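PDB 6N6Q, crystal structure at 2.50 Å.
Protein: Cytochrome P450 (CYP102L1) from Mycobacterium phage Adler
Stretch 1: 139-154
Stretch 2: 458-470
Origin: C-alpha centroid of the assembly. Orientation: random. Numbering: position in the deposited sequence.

Stretch 1 139-154: AWNTRAQNNSWIDIPA
Stretch 2 458-470: LKPSDLQLRLRNR

Three backbone hydrogen bonds fix the register. Ile150 N donates to Leu465 O (2.8 Å, 171° at the hydrogen) and Leu465 N returns to Ile150 O (3.1 Å, 154°), which makes Ile150 and Leu465 an antiparallel hydrogen-bonded pair with CA atoms 5.4 Å apart. Asp151 and Gln464 form the adjacent non-hydrogen-bonded pair, CA to CA 4.8 Å, and Gln464 CA lies 3.2 Å from Ile150 O in a CA-H...O contact. Beyond it, Ile152 N reaches Leu463 O (3.2 Å, 168°), carrying the pairing into the first turn of the helix that Asp151 precedes as N-cap residue. Phi/psi values are extended at Ile150 (-106/126) and Leu465 (-123/163), then helical at Ile152 (-71/-49).

The side-chain hydrogen bond across the contact runs from Asn469 ND2 to Asn141 OD1 (2.8 Å, 143°); both asparagines have chi1 m. Helix 139-145 crosses the strand that begins at Gln464 at 95°, with axes 7.0 Å apart at closest approach. Small Ala144 permits this approach: its CB points toward the strand, 3.2 Å from Leu467 O. The helix ends before Asn146, and Asn147 (56/52) turns the chain back toward the strand.

Trp149 (chi1 m, chi2 99°) lays its six-membered ring against the aliphatic part of Arg466 (t, t, p): Arg466 CB sits 4.0 Å from the ring centroid, 12° off the normal. The Arg466 guanidinium lies between Trp149 NE1 and Asn147 OD1 on opposite faces, without a hydrogen bond to either.

Ile150 and Leu465 share one sheet face, Asp151 and Gln464 the other. Buried Leu467 packs its CD1 against Trp140 CE3 (3.4 Å) and Ile150 CD1 (3.6 Å). Ile152 CG1 meets Leu465 CG at 3.7 Å, while Pro153 CD lies 4.0 Å from Leu463 CB. Together the stretches bury 1056 Å².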

# COMPACT_ATOMS: atom_id res chain seq x y z
N ALA A 139 5.22 23.30 1.65
CA ALA A 139 6.14 23.04 2.75
C ALA A 139 7.53 22.70 2.24
O ALA A 139 8.54 23.12 2.83
CB ALA A 139 5.60 21.92 3.63
N TRP A 140 7.62 21.95 1.15
CA TRP A 140 8.92 21.59 0.59
C TRP A 140 9.61 22.76 -0.08
O TRP A 140 10.82 22.69 -0.33
CB TRP A 140 8.76 20.43 -0.40
CG TRP A 140 8.66 19.09 0.27
CD1 TRP A 140 8.50 18.86 1.61
CD2 TRP A 140 8.72 17.80 -0.35
NE1 TRP A 140 8.46 17.51 1.85
CE2 TRP A 140 8.59 16.84 0.67
CE3 TRP A 140 8.87 17.37 -1.67
CZ2 TRP A 140 8.60 15.47 0.40
CZ3 TRP A 140 8.89 16.01 -1.93
CH2 TRP A 140 8.75 15.08 -0.90
N ASN A 141 8.88 23.84 -0.39
CA ASN A 141 9.53 25.06 -0.87
C ASN A 141 10.48 25.62 0.17
O ASN A 141 11.62 25.98 -0.13
CB ASN A 141 8.48 26.10 -1.26
CG ASN A 141 7.79 25.77 -2.57
OD1 ASN A 141 8.34 25.09 -3.43
ND2 ASN A 141 6.57 26.27 -2.73
N THR A 142 10.01 25.71 1.42
CA THR A 142 10.85 26.24 2.50
C THR A 142 12.07 25.36 2.74
O THR A 142 13.16 25.86 3.03
CB THR A 142 10.02 26.38 3.77
OG1 THR A 142 8.82 27.11 3.49
CG2 THR A 142 10.81 27.13 4.84
N ARG A 143 11.90 24.04 2.63
CA ARG A 143 13.02 23.14 2.83
C ARG A 143 14.02 23.22 1.68
O ARG A 143 15.23 23.09 1.90
CB ARG A 143 12.52 21.71 3.01
CG ARG A 143 11.36 21.60 3.99
CD ARG A 143 11.12 20.17 4.41
NE ARG A 143 12.31 19.58 5.03
CZ ARG A 143 12.29 18.48 5.78
NH1 ARG A 143 11.14 17.86 6.01
NH2 ARG A 143 13.42 18.02 6.29
N ALA A 144 13.53 23.42 0.45
CA ALA A 144 14.43 23.64 -0.67
C ALA A 144 15.19 24.95 -0.52
O ALA A 144 16.36 25.05 -0.88
CB ALA A 144 13.65 23.62 -1.98
N GLN A 145 14.52 25.98 0.01
CA GLN A 145 15.16 27.27 0.22
C GLN A 145 16.27 27.17 1.26
O GLN A 145 17.31 27.84 1.14
CB GLN A 145 14.11 28.30 0.65
CG GLN A 145 14.64 29.49 1.42
CD GLN A 145 13.53 30.36 1.97
OE1 GLN A 145 12.35 29.99 1.92
NE2 GLN A 145 13.89 31.52 2.50
N ASN A 146 16.09 26.34 2.28
CA ASN A 146 17.06 26.19 3.35
C ASN A 146 18.07 25.08 3.09
O ASN A 146 18.87 24.78 3.98
CB ASN A 146 16.34 25.93 4.68
CG ASN A 146 15.46 27.09 5.10
OD1 ASN A 146 15.63 28.22 4.63
ND2 ASN A 146 14.50 26.82 5.98
N ASN A 147 18.06 24.49 1.89
CA ASN A 147 19.05 23.49 1.49
C ASN A 147 19.09 22.33 2.48
O ASN A 147 20.15 21.95 3.00
CB ASN A 147 20.43 24.13 1.34
CG ASN A 147 21.33 23.38 0.38
OD1 ASN A 147 21.79 22.27 0.67
ND2 ASN A 147 21.59 23.98 -0.78
N SER A 148 17.92 21.76 2.76
CA SER A 148 17.76 20.75 3.80
C SER A 148 17.59 19.37 3.19
O SER A 148 16.98 19.21 2.13
CB SER A 148 16.56 21.08 4.68
OG SER A 148 16.39 20.11 5.70
N TRP A 149 18.12 18.37 3.89
CA TRP A 149 17.93 16.98 3.50
C TRP A 149 16.61 16.47 4.07
O TRP A 149 16.36 16.59 5.27
CB TRP A 149 19.09 16.11 3.97
CG TRP A 149 20.32 16.28 3.13
CD1 TRP A 149 21.41 17.05 3.42
CD2 TRP A 149 20.58 15.67 1.86
NE1 TRP A 149 22.33 16.95 2.41
CE2 TRP A 149 21.85 16.11 1.44
CE3 TRP A 149 19.86 14.79 1.04
CZ2 TRP A 149 22.41 15.71 0.23
CZ3 TRP A 149 20.43 14.39 -0.16
CH2 TRP A 149 21.69 14.85 -0.55
N ILE A 150 15.78 15.89 3.21
CA ILE A 150 14.42 15.49 3.55
C ILE A 150 14.37 13.98 3.69
O ILE A 150 14.78 13.25 2.77
CB ILE A 150 13.42 15.98 2.50
CG1 ILE A 150 13.32 17.51 2.53
CG2 ILE A 150 12.06 15.33 2.70
CD1 ILE A 150 12.36 18.07 1.51
N ASP A 151 13.88 13.50 4.83
CA ASP A 151 13.59 12.08 4.99
C ASP A 151 12.34 11.76 4.18
O ASP A 151 11.23 12.13 4.56
CB ASP A 151 13.40 11.74 6.47
CG ASP A 151 13.27 10.25 6.70
OD1 ASP A 151 12.26 9.81 7.28
OD2 ASP A 151 14.19 9.50 6.29
N ILE A 152 12.53 11.08 3.05
CA ILE A 152 11.49 10.92 2.04
C ILE A 152 10.37 9.98 2.50
O ILE A 152 9.20 10.35 2.35
CB ILE A 152 12.10 10.45 0.70
CG1 ILE A 152 13.11 11.48 0.20
CG2 ILE A 152 11.02 10.22 -0.34
CD1 ILE A 152 12.51 12.84 -0.06
N PRO A 153 10.65 8.78 3.03
CA PRO A 153 9.53 7.91 3.44
C PRO A 153 8.63 8.52 4.49
O PRO A 153 7.40 8.36 4.41
CB PRO A 153 10.24 6.65 3.96
CG PRO A 153 11.56 6.66 3.28
CD PRO A 153 11.95 8.10 3.21
N ALA A 154 9.19 9.23 5.48
CA ALA A 154 8.35 9.82 6.52
C ALA A 154 7.49 10.94 5.97
O ALA A 154 6.30 11.04 6.30
CB ALA A 154 9.22 10.32 7.67
N LEU A 458 7.27 -3.00 2.15
CA LEU A 458 8.65 -2.72 1.78
C LEU A 458 8.87 -1.21 1.76
O LEU A 458 8.05 -0.46 1.22
CB LEU A 458 8.98 -3.33 0.42
CG LEU A 458 9.65 -4.70 0.42
CD1 LEU A 458 8.93 -5.67 1.35
CD2 LEU A 458 9.70 -5.27 -0.99
N LYS A 459 9.97 -0.76 2.36
CA LYS A 459 10.25 0.65 2.50
C LYS A 459 11.73 0.93 2.27
O LYS A 459 12.58 0.15 2.73
CB LYS A 459 9.84 1.16 3.89
CG LYS A 459 9.85 2.67 4.03
CD LYS A 459 9.58 3.10 5.46
CE LYS A 459 10.76 2.79 6.35
NZ LYS A 459 11.99 3.47 5.86
N PRO A 460 12.06 2.00 1.56
CA PRO A 460 13.47 2.42 1.45
C PRO A 460 13.95 2.99 2.78
O PRO A 460 13.36 3.92 3.32
CB PRO A 460 13.45 3.48 0.35
CG PRO A 460 12.13 3.31 -0.35
CD PRO A 460 11.19 2.81 0.69
N SER A 461 15.03 2.42 3.31
CA SER A 461 15.59 2.83 4.59
C SER A 461 16.70 3.85 4.38
O SER A 461 17.54 3.70 3.49
CB SER A 461 16.11 1.62 5.37
OG SER A 461 17.17 0.97 4.67
N ASP A 462 16.70 4.88 5.23
CA ASP A 462 17.71 5.95 5.19
C ASP A 462 17.70 6.70 3.86
O ASP A 462 18.73 7.17 3.40
CB ASP A 462 19.11 5.39 5.49
CG ASP A 462 20.09 6.47 5.92
OD1 ASP A 462 19.67 7.65 6.03
OD2 ASP A 462 21.27 6.14 6.16
N LEU A 463 16.52 6.82 3.25
CA LEU A 463 16.38 7.52 1.97
C LEU A 463 16.22 9.01 2.23
O LEU A 463 15.23 9.44 2.83
CB LEU A 463 15.19 6.98 1.18
CG LEU A 463 14.98 7.61 -0.20
CD1 LEU A 463 16.18 7.33 -1.09
CD2 LEU A 463 13.70 7.10 -0.83
N GLN A 464 17.20 9.79 1.79
CA GLN A 464 17.19 11.24 1.95
C GLN A 464 17.44 11.89 0.60
O GLN A 464 18.39 11.53 -0.11
CB GLN A 464 18.25 11.70 2.95
CG GLN A 464 17.91 11.41 4.41
CD GLN A 464 18.99 11.90 5.36
OE1 GLN A 464 20.18 11.80 5.08
NE2 GLN A 464 18.57 12.45 6.50
N LEU A 465 16.59 12.85 0.24
CA LEU A 465 16.75 13.63 -0.98
C LEU A 465 16.82 15.11 -0.62
O LEU A 465 16.44 15.53 0.47
CB LEU A 465 15.60 13.39 -1.97
CG LEU A 465 15.46 11.99 -2.57
CD1 LEU A 465 14.27 11.94 -3.51
CD2 LEU A 465 16.74 11.58 -3.30
N ARG A 466 17.32 15.90 -1.57
CA ARG A 466 17.34 17.35 -1.44
C ARG A 466 16.79 17.97 -2.71
O ARG A 466 16.97 17.43 -3.81
CB ARG A 466 18.76 17.87 -1.16
CG ARG A 466 18.80 19.33 -0.74
CD ARG A 466 20.04 19.63 0.08
NE ARG A 466 21.26 19.31 -0.65
CZ ARG A 466 22.48 19.38 -0.13
NH1 ARG A 466 22.64 19.75 1.14
NH2 ARG A 466 23.54 19.07 -0.86
N LEU A 467 16.10 19.09 -2.55
CA LEU A 467 15.36 19.71 -3.64
C LEU A 467 15.81 21.15 -3.83
O LEU A 467 16.15 21.85 -2.88
CB LEU A 467 13.86 19.69 -3.37
CG LEU A 467 13.28 18.41 -2.76
CD1 LEU A 467 11.99 18.73 -2.06
CD2 LEU A 467 13.07 17.37 -3.84
N ARG A 468 15.81 21.58 -5.09
CA ARG A 468 15.90 22.99 -5.45
C ARG A 468 14.69 23.33 -6.32
O ARG A 468 14.28 22.52 -7.16
CB ARG A 468 17.19 23.31 -6.22
CG ARG A 468 18.47 22.80 -5.58
CD ARG A 468 18.66 23.31 -4.16
NE ARG A 468 20.07 23.28 -3.77
CZ ARG A 468 20.74 22.17 -3.46
NH1 ARG A 468 20.15 20.99 -3.50
NH2 ARG A 468 22.02 22.25 -3.12
N ASN A 469 14.12 24.51 -6.10
CA ASN A 469 13.03 24.96 -6.94
C ASN A 469 13.53 25.16 -8.37
O ASN A 469 14.58 25.76 -8.59
CB ASN A 469 12.44 26.26 -6.40
CG ASN A 469 11.79 26.08 -5.04
OD1 ASN A 469 12.41 26.31 -4.00
ND2 ASN A 469 10.52 25.66 -5.04
N ARG A 470 12.77 24.63 -9.34
CA ARG A 470 13.25 24.58 -10.71
C ARG A 470 13.36 25.96 -11.36
O ARG A 470 14.04 26.10 -12.37
CB ARG A 470 12.34 23.68 -11.55
CG ARG A 470 12.27 22.25 -11.04
CD ARG A 470 12.53 21.22 -12.13
NE ARG A 470 11.42 21.13 -13.08
CZ ARG A 470 11.46 21.60 -14.32
NH1 ARG A 470 12.56 22.18 -14.78
NH2 ARG A 470 10.40 21.47 -15.11